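PDB 2CU2: putative mannose-1-phosphate guanylyl transferase, which probably transfers a guanylyl group from GTP to mannose 1-phosphate, making GDP-mannose. Local coordinates for residues 42-47 and 110-115; 36-41 and 67-72. One frame throughout, in Å; residues are numbered along the deposited sequence.

Contact 1: residues 42-47 and 110-115; sequences LERLAP and HYVGDD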
loop_
_atom_site.group_PDB
_atom_site.type_symbol
_atom_site.label_atom_id
_atom_site.label_comp_id
_atom_site.label_asym_id
_atom_site.label_seq_id
_atom_site.Cartn_x
_atom_site.Cartn_y
_atom_site.Cartn_z
ATOM N N LEU A 42 29.733 -9.365 1.349
ATOM C CA LEU A 42 30.770 -10.098 0.628
ATOM C C LEU A 42 31.711 -9.145 -0.118
ATOM O O LEU A 42 32.925 -9.346 -0.142
ATOM C CB LEU A 42 30.125 -11.089 -0.355
ATOM C CG LEU A 42 29.181 -12.139 0.260
ATOM C CD1 LEU A 42 28.502 -12.938 -0.840
ATOM C CD2 LEU A 42 29.959 -13.059 1.186
ATOM N N GLU A 43 31.144 -8.107 -0.717
ATOM C CA GLU A 43 31.923 -7.129 -1.471
ATOM C C GLU A 43 32.874 -6.380 -0.544
ATOM O O GLU A 43 34.026 -6.117 -0.879
ATOM C CB GLU A 43 30.965 -6.150 -2.150
ATOM C CG GLU A 43 31.615 -4.931 -2.741
ATOM C CD GLU A 43 30.598 -4.001 -3.379
ATOM O OE1 GLU A 43 30.983 -2.866 -3.738
ATOM O OE2 GLU A 43 29.417 -4.406 -3.526
ATOM N N ARG A 44 32.364 -6.051 0.633
ATOM C CA ARG A 44 33.092 -5.336 1.667
ATOM C C ARG A 44 34.222 -6.194 2.253
ATOM O O ARG A 44 35.268 -5.678 2.669
ATOM C CB ARG A 44 32.082 -4.960 2.754
ATOM C CG ARG A 44 32.617 -4.364 4.027
ATOM C CD ARG A 44 31.435 -4.112 4.960
ATOM N NE ARG A 44 30.438 -3.282 4.293
ATOM C CZ ARG A 44 29.146 -3.578 4.188
ATOM N NH1 ARG A 44 28.661 -4.702 4.712
ATOM N NH2 ARG A 44 28.337 -2.743 3.543
ATOM N N LEU A 45 34.002 -7.506 2.281
ATOM C CA LEU A 45 34.974 -8.439 2.844
ATOM C C LEU A 45 36.072 -8.895 1.881
ATOM O O LEU A 45 37.195 -9.142 2.306
ATOM C CB LEU A 45 34.247 -9.675 3.392
ATOM C CG LEU A 45 35.063 -10.760 4.119
ATOM C CD1 LEU A 45 35.723 -10.169 5.350
ATOM C CD2 LEU A 45 34.160 -11.920 4.536
ATOM N N ALA A 46 35.746 -9.004 0.595
ATOM C CA ALA A 46 36.694 -9.477 -0.414
ATOM C C ALA A 46 38.128 -8.954 -0.303
ATOM O O ALA A 46 39.071 -9.741 -0.267
ATOM C CB ALA A 46 36.150 -9.199 -1.814
ATOM N N PRO A 47 38.313 -7.625 -0.240
ATOM C CA PRO A 47 39.660 -7.048 -0.138
ATOM C C PRO A 47 40.462 -7.493 1.080
ATOM O O PRO A 47 41.695 -7.497 1.049
ATOM C CB PRO A 47 39.394 -5.541 -0.126
ATOM C CG PRO A 47 38.128 -5.416 -0.915
ATOM C CD PRO A 47 37.303 -6.558 -0.358
ATOM N N HIS A 110 23.740 -7.011 8.385
ATOM C CA HIS A 110 23.962 -5.692 8.972
ATOM C C HIS A 110 24.296 -4.642 7.902
ATOM O O HIS A 110 24.747 -4.955 6.808
ATOM C CB HIS A 110 25.121 -5.801 9.967
ATOM C CG HIS A 110 24.660 -6.525 11.204
ATOM N ND1 HIS A 110 25.413 -6.639 12.326
ATOM C CD2 HIS A 110 23.446 -7.190 11.416
ATOM C CE1 HIS A 110 24.671 -7.356 13.191
ATOM N NE2 HIS A 110 23.489 -7.698 12.673
ATOM N N TYR A 111 24.023 -3.369 8.232
ATOM C CA TYR A 111 24.412 -2.295 7.324
ATOM C C TYR A 111 25.692 -1.605 7.800
ATOM O O TYR A 111 25.866 -1.302 8.973
ATOM C CB TYR A 111 23.271 -1.283 7.255
ATOM C CG TYR A 111 23.749 -0.048 6.576
ATOM C CD1 TYR A 111 23.795 0.004 5.187
ATOM C CD2 TYR A 111 24.215 1.033 7.324
ATOM C CE1 TYR A 111 24.291 1.130 4.547
ATOM C CE2 TYR A 111 24.721 2.155 6.686
ATOM C CZ TYR A 111 24.762 2.205 5.304
ATOM O OH TYR A 111 25.254 3.324 4.661
ATOM N N VAL A 112 26.598 -1.370 6.858
ATOM C CA VAL A 112 27.869 -0.710 7.126
ATOM C C VAL A 112 27.985 0.394 6.079
ATOM O O VAL A 112 27.814 0.145 4.887
ATOM C CB VAL A 112 29.041 -1.701 6.993
ATOM C CG1 VAL A 112 30.374 -0.956 7.079
ATOM C CG2 VAL A 112 28.941 -2.755 8.106
ATOM N N GLY A 113 28.252 1.616 6.520
ATOM C CA GLY A 113 28.334 2.714 5.577
ATOM C C GLY A 113 29.721 3.158 5.153
ATOM O O GLY A 113 29.857 4.189 4.499
ATOM N N ASP A 114 30.747 2.393 5.511
ATOM C CA ASP A 114 32.125 2.745 5.142
ATOM C C ASP A 114 32.929 1.452 5.069
ATOM O O ASP A 114 33.498 1.010 6.066
ATOM C CB ASP A 114 32.733 3.675 6.195
ATOM C CG ASP A 114 34.026 4.326 5.727
ATOM O OD1 ASP A 114 34.743 3.719 4.906
ATOM O OD2 ASP A 114 34.333 5.446 6.195
ATOM N N ASP A 115 32.971 0.852 3.884
ATOM C CA ASP A 115 33.671 -0.406 3.684
ATOM C C ASP A 115 35.142 -0.378 4.087
ATOM O O ASP A 115 35.637 -1.319 4.718
ATOM C CB ASP A 115 33.539 -0.847 2.224
ATOM C CG ASP A 115 32.100 -1.138 1.835
ATOM O OD1 ASP A 115 31.199 -0.889 2.661
ATOM O OD2 ASP A 115 31.870 -1.615 0.703
HETATM O O HOH W 1 25.831 -5.287 4.328
HETATM O O HOH W 2 25.869 -2.690 4.448
#

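Contact 2: residues 36-41 and 67-72; sequences TLLEAT and RPYADG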
loop_
_atom_site.group_PDB
_atom_site.type_symbol
_atom_site.label_atom_id
_atom_site.label_comp_id
_atom_site.label_asym_id
_atom_site.label_seq_id
_atom_site.Cartn_x
_atom_site.Cartn_y
_atom_site.Cartn_z
ATOM N N THR A 36 21.316 -6.752 -1.879
ATOM C CA THR A 36 21.044 -7.496 -0.648
ATOM C C THR A 36 22.133 -7.250 0.394
ATOM O O THR A 36 23.268 -6.903 0.090
ATOM C CB THR A 36 20.950 -9.001 -0.933
ATOM O OG1 THR A 36 22.247 -9.515 -1.266
ATOM C CG2 THR A 36 19.978 -9.284 -2.082
ATOM N N LEU A 37 21.829 -7.378 1.677
ATOM C CA LEU A 37 22.836 -7.122 2.688
ATOM C C LEU A 37 23.998 -8.113 2.591
ATOM O O LEU A 37 25.143 -7.762 2.881
ATOM C CB LEU A 37 22.194 -7.151 4.076
ATOM C CG LEU A 37 21.187 -6.008 4.277
ATOM C CD1 LEU A 37 20.333 -6.260 5.512
ATOM C CD2 LEU A 37 21.939 -4.686 4.398
ATOM N N LEU A 38 23.713 -9.343 2.173
ATOM C CA LEU A 38 24.768 -10.344 2.037
ATOM C C LEU A 38 25.689 -9.901 0.909
ATOM O O LEU A 38 26.909 -10.010 1.005
ATOM C CB LEU A 38 24.184 -11.727 1.715
ATOM C CG LEU A 38 25.232 -12.803 1.377
ATOM C CD1 LEU A 38 26.213 -12.951 2.531
ATOM C CD2 LEU A 38 24.548 -14.137 1.081
ATOM N N GLU A 39 25.088 -9.375 -0.152
ATOM C CA GLU A 39 25.840 -8.894 -1.304
ATOM C C GLU A 39 26.847 -7.817 -0.891
ATOM O O GLU A 39 28.028 -7.895 -1.232
ATOM C CB GLU A 39 24.870 -8.325 -2.340
ATOM C CG GLU A 39 25.454 -8.122 -3.721
ATOM C CD GLU A 39 24.429 -7.551 -4.699
ATOM O OE1 GLU A 39 23.208 -7.826 -4.537
ATOM O OE2 GLU A 39 24.853 -6.835 -5.632
ATOM N N ALA A 40 26.375 -6.815 -0.152
ATOM C CA ALA A 40 27.233 -5.723 0.298
ATOM C C ALA A 40 28.307 -6.236 1.258
ATOM O O ALA A 40 29.428 -5.734 1.271
ATOM C CB ALA A 40 26.386 -4.633 0.984
ATOM N N THR A 41 27.952 -7.242 2.054
ATOM C CA THR A 41 28.874 -7.829 3.022
ATOM C C THR A 41 30.042 -8.530 2.334
ATOM O O THR A 41 31.202 -8.331 2.695
ATOM C CB THR A 41 28.158 -8.873 3.912
ATOM O OG1 THR A 41 27.117 -8.234 4.658
ATOM C CG2 THR A 41 29.152 -9.526 4.872
ATOM N N ARG A 67 23.036 -20.334 -3.066
ATOM C CA ARG A 67 24.066 -20.913 -3.926
ATOM C C ARG A 67 24.703 -19.911 -4.889
ATOM O O ARG A 67 25.905 -19.933 -5.118
ATOM C CB ARG A 67 23.520 -22.124 -4.677
ATOM C CG ARG A 67 24.647 -23.024 -5.209
ATOM C CD ARG A 67 24.859 -24.281 -4.350
ATOM N NE ARG A 67 26.290 -24.532 -4.125
ATOM C CZ ARG A 67 26.626 -25.448 -3.193
ATOM N NH1 ARG A 67 25.683 -26.079 -2.517
ATOM N NH2 ARG A 67 27.912 -25.765 -3.004
ATOM N N PRO A 68 23.877 -19.049 -5.533
ATOM C CA PRO A 68 24.398 -18.018 -6.430
ATOM C C PRO A 68 25.541 -17.196 -5.806
ATOM O O PRO A 68 26.383 -16.644 -6.499
ATOM C CB PRO A 68 23.234 -17.129 -6.871
ATOM C CG PRO A 68 21.976 -17.962 -6.696
ATOM C CD PRO A 68 22.418 -18.974 -5.524
ATOM N N TYR A 69 25.560 -17.125 -4.458
ATOM C CA TYR A 69 26.630 -16.370 -3.794
ATOM C C TYR A 69 27.940 -17.172 -3.684
ATOM O O TYR A 69 29.028 -16.620 -3.527
ATOM C CB TYR A 69 26.139 -15.955 -2.400
ATOM C CG TYR A 69 25.072 -14.910 -2.507
ATOM C CD1 TYR A 69 25.417 -13.560 -2.586
ATOM C CD2 TYR A 69 23.722 -15.265 -2.457
ATOM C CE1 TYR A 69 24.431 -12.584 -2.639
ATOM C CE2 TYR A 69 22.736 -14.287 -2.497
ATOM C CZ TYR A 69 23.086 -12.955 -2.585
ATOM O OH TYR A 69 22.111 -11.985 -2.694
ATOM N N ALA A 70 27.811 -18.515 -3.748
ATOM C CA ALA A 70 28.973 -19.385 -3.552
ATOM C C ALA A 70 29.929 -19.396 -4.753
ATOM O O ALA A 70 30.134 -20.408 -5.413
ATOM C CB ALA A 70 28.465 -20.799 -3.283
ATOM N N ASP A 71 30.528 -18.241 -5.024
ATOM C CA ASP A 71 31.483 -18.115 -6.118
ATOM C C ASP A 71 32.858 -18.030 -5.469
ATOM O O ASP A 71 33.311 -16.950 -5.083
ATOM C CB ASP A 71 31.188 -16.852 -6.933
ATOM C CG ASP A 71 32.085 -16.718 -8.150
ATOM O OD1 ASP A 71 31.700 -16.003 -9.099
ATOM O OD2 ASP A 71 33.181 -17.319 -8.157
ATOM N N GLY A 72 33.516 -19.181 -5.352
ATOM C CA GLY A 72 34.783 -19.321 -4.646
ATOM C C GLY A 72 34.522 -19.465 -3.152
ATOM O O GLY A 72 35.218 -20.149 -2.416
HETATM O O HOH W 3 22.347 -10.313 -5.047
#

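Contact 1: residues 42-47 and 110-115
R44 reaches from late in helix 37-45 to D115 and V112, tying that helix to the segment that follows strand 102-107 in the GT-A-type nucleotidyltransferase fold. Its NE donates to D115 OD1 over 3.0 Å in a salt bridge that is nearly straight, with an N-H...O angle of 166°. The bond lies close to the guanidinium plane but meets the oxygen from well above the carboxylate plane; the two flat groups stand almost perpendicular, 82° apart. V112 comes from a different side: its CB sits over the centre of one guanidinium face, 3.4 Å from R44 CZ, with CG1 nearer NE and CG2 nearer NH1. The long reach follows from the arginine chain, which leaves the helix with CG anti to the backbone N (chi1 172°), stays extended through chi2 and bends at chi3, turning the flat group against the valine.

Water extends the grip to the backbone. One molecule accepts from R44 NH1 and is placed to donate to H110 O, while a second accepts from both R44 NH2 and V112 N. A buried charged group is thus matched by a carboxylate at one edge and by two waters along its terminal nitrogens.

Further out, the main chain of 110-115 is itself held: Y111 pairs with D254 in a short antiparallel ladder, and D114 caps helix 115-128 through A117 N. Y118 of that helix touches both R44 and V112, and R119 NH1 bonds to R44 O. The water that accepts from R44 NH1 lies 2.7 Å from H110 O.

Contact 2: residues 36-41 and 67-72
Contact 2 is an aromatic side chain laid against the start of a helix: Y69, in the loop between helix 63-66 and strand 74-78, reaches the first turn of helix 37-45. The ring is held in two ways. L38 CD2 lies over the centre of one face, 3.7 Å from the ring centroid and only 9° off its normal, a CH-pi contact. In L38, CG stands anti to the backbone N (chi1 173°), and chi2 then extends CD2 toward the ring. At the far end of the ring, the hydroxyl Y69 OH makes a 2.9 Å hydrogen bond with T36 OG1.

That threonine is the N-cap of the helix, and with E39 it forms a capping box. E39 N donates to T36 OG1 at 3.1 Å, and T36 N returns a weak bond to E39 OE1. The tyrosine therefore binds the very oxygen that caps the helix, while a water at 2.9 Å from Y69 OH donates to E39 OE1 and links the tyrosine to the other half of the box as well. A leucine in place of Y69 would probably leave T36 OG1 and the bridging water without their hydroxyl partner and deprive the L38 methyl of the ring face on which it rests.

L38 and Y69 both also touch L56 of strand 54-59, so the contact is continuous with the packing on the central sheet. Past the tyrosine the backbone tightens at once into an inverse gamma turn centred on A70, closed by a bond of 2.7 Å from D71 N to Y69 O.

Overall arrangement
Both contacts use helix 37-45, contact 2 near its beginning and contact 1 near its end, and their centres are 11 Å apart. Along the chain the segments alternate, in the order 36-41, 42-47, 67-72, 110-115, so one helix is joined to two later parts of the same nucleotidyltransferase region: the loop before strand 74-78 and the segment leading into helix 115-128. The two also touch directly, where L42 CD1 packs 3.6 Å from Y69 CD1 and L37 CD2 approaches H110 O. Between them the helix, whose L45 packs on strand 3-8 of the central sheet, is joined near its start by an aromatic and capping contact and further along by a charged one.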